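Local coordinates for mariner Mos1 transposase (Drosophila mauritiana, PDB 4MDB), which cuts the Mos1 transposon out of DNA and inserts it elsewhere by a metal-dependent cut-and-paste mechanism, here represented by its catalytic domain, at residues L29-G35 / V75-Q79. The protein carries 1 engineered substitution. Numbering follows the deposited sequence.
Sequences LHRIVTG and VWWDQ
Thr34 and Trp77 face each other as an antiparallel hydrogen-bonded pair: Thr34 N reaches Trp77 O at 2.9 Å with a nearly straight N-H···O angle of 171°, and Trp77 N returns a bond to Thr34 O at 2.8 Å. Their side chains run alongside each other on one sheet face. Thr34 CG2 sits between the backbone N and the carbonyl carbon, which brings this methyl over one face of the Trp77 indole, 3.9 Å from the centroid of the five-membered ring and 22° off its normal, a CH-pi contact. Thr34 OG1, anti to the N (chi1 -166°), is hydrogen-bonded instead to Leu127 O, while Trp77 NE1 is hydrogen-bonded to Ser163 OG. On the opposite sheet face Trp76 CD1 comes within 3.6 Å of Gly35 CA, so this indole lies against bare backbone. On the N-terminal side of Val33 the backbones part, and a water donates to Ile32 O and Leu29 O and accepts from Gln79 N. Gln79, extended beyond CG, sets OE1 3.2 Å from His30 CA; that oxygen is hydrogen-bonded to His207 NE2, and Asp78 OD2 forms a salt bridge with Arg114. Strand 32-42, which continues into metal-binding Asp36, is the middle strand of the RNase H-like sheet, between antiparallel 69-78 and parallel 125-127, with helix 96-113 packed on Trp76 and helices 162-175 and 199-207 on Trp77.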
# COMPACT_ATOMS: atom_id res chain seq x y z
N LEU A 29 -14.43 -2.41 1.16
CA LEU A 29 -13.36 -1.83 0.39
C LEU A 29 -13.17 -0.31 0.52
O LEU A 29 -12.06 0.22 0.38
CB LEU A 29 -13.57 -2.10 -1.08
CG LEU A 29 -13.71 -3.54 -1.50
CD1 LEU A 29 -13.84 -3.55 -3.00
CD2 LEU A 29 -12.59 -4.46 -1.02
N HIS A 30 -14.28 0.38 0.82
CA HIS A 30 -14.26 1.81 1.01
C HIS A 30 -13.59 2.24 2.32
O HIS A 30 -13.29 3.46 2.52
CB HIS A 30 -15.71 2.34 0.99
CG HIS A 30 -16.57 1.74 2.06
ND1 HIS A 30 -16.99 0.44 2.03
CD2 HIS A 30 -17.11 2.28 3.18
CE1 HIS A 30 -17.75 0.20 3.09
NE2 HIS A 30 -17.84 1.32 3.80
N ARG A 31 -13.29 1.28 3.20
CA ARG A 31 -12.58 1.58 4.42
C ARG A 31 -11.10 1.20 4.36
O ARG A 31 -10.39 1.34 5.34
CB ARG A 31 -13.24 0.94 5.65
CG ARG A 31 -14.68 1.36 5.72
CD ARG A 31 -15.35 1.02 7.01
NE ARG A 31 -15.67 -0.39 7.18
CZ ARG A 31 -15.09 -1.19 8.07
NH1 ARG A 31 -14.16 -0.74 8.89
NH2 ARG A 31 -15.50 -2.44 8.16
N ILE A 32 -10.59 0.72 3.22
CA ILE A 32 -9.20 0.29 3.13
C ILE A 32 -8.27 1.48 2.88
O ILE A 32 -8.51 2.34 2.01
CB ILE A 32 -9.01 -0.71 1.96
CG1 ILE A 32 -9.72 -2.00 2.27
CG2 ILE A 32 -7.54 -0.95 1.72
CD1 ILE A 32 -9.71 -2.98 1.13
N VAL A 33 -7.26 1.54 3.69
CA VAL A 33 -6.15 2.40 3.49
C VAL A 33 -4.97 1.43 3.26
O VAL A 33 -4.76 0.48 4.03
CB VAL A 33 -5.90 3.23 4.77
CG1 VAL A 33 -4.57 3.98 4.76
CG2 VAL A 33 -7.06 4.20 5.02
N THR A 34 -4.20 1.72 2.23
CA THR A 34 -3.11 0.81 1.85
C THR A 34 -1.85 1.56 1.60
O THR A 34 -1.88 2.74 1.25
CB THR A 34 -3.57 -0.14 0.74
OG1 THR A 34 -2.67 -1.24 0.55
CG2 THR A 34 -3.65 0.54 -0.61
N GLY A 35 -0.71 0.87 1.62
CA GLY A 35 0.54 1.54 1.38
C GLY A 35 1.67 0.59 1.19
O GLY A 35 1.57 -0.62 1.48
N VAL A 75 4.34 5.45 0.66
CA VAL A 75 3.10 6.17 0.39
C VAL A 75 1.92 5.35 0.85
O VAL A 75 1.90 4.13 0.73
CB VAL A 75 3.00 6.50 -1.15
CG1 VAL A 75 3.13 5.23 -1.99
CG2 VAL A 75 1.69 7.14 -1.53
N TRP A 76 0.88 6.07 1.23
CA TRP A 76 -0.38 5.50 1.72
C TRP A 76 -1.55 6.20 1.04
O TRP A 76 -1.52 7.39 0.87
CB TRP A 76 -0.54 5.56 3.23
CG TRP A 76 0.52 4.87 3.98
CD1 TRP A 76 0.51 3.57 4.40
CD2 TRP A 76 1.84 5.36 4.28
NE1 TRP A 76 1.70 3.23 5.01
CE2 TRP A 76 2.51 4.34 4.97
CE3 TRP A 76 2.48 6.61 4.12
CZ2 TRP A 76 3.83 4.49 5.42
CZ3 TRP A 76 3.80 6.75 4.55
CH2 TRP A 76 4.43 5.69 5.19
N TRP A 77 -2.57 5.42 0.69
CA TRP A 77 -3.66 5.89 -0.15
C TRP A 77 -4.91 5.09 0.02
O TRP A 77 -4.88 4.01 0.59
CB TRP A 77 -3.25 5.97 -1.59
CG TRP A 77 -2.84 4.63 -2.21
CD1 TRP A 77 -1.69 3.96 -1.97
CD2 TRP A 77 -3.58 3.85 -3.16
NE1 TRP A 77 -1.66 2.80 -2.73
CE2 TRP A 77 -2.78 2.72 -3.49
CE3 TRP A 77 -4.80 4.00 -3.81
CZ2 TRP A 77 -3.23 1.74 -4.41
CZ3 TRP A 77 -5.20 3.09 -4.74
CH2 TRP A 77 -4.42 1.95 -5.04
N ASP A 78 -6.03 5.63 -0.45
CA ASP A 78 -7.29 4.94 -0.46
C ASP A 78 -8.05 5.26 -1.74
O ASP A 78 -7.47 5.77 -2.69
CB ASP A 78 -8.05 5.23 0.84
CG ASP A 78 -8.61 6.70 0.88
OD1 ASP A 78 -8.42 7.43 -0.09
OD2 ASP A 78 -9.40 7.00 1.81
N GLN A 79 -9.33 4.92 -1.79
CA GLN A 79 -10.05 5.00 -3.03
C GLN A 79 -10.28 6.46 -3.42
O GLN A 79 -10.71 6.68 -4.56
CB GLN A 79 -11.41 4.29 -2.91
CG GLN A 79 -12.30 4.91 -1.90
CD GLN A 79 -13.69 4.34 -1.98
OE1 GLN A 79 -13.86 3.13 -1.90
NE2 GLN A 79 -14.69 5.20 -2.10
O HOH W 1 -10.39 2.71 0.03
O HOH W 2 -10.45 4.81 3.44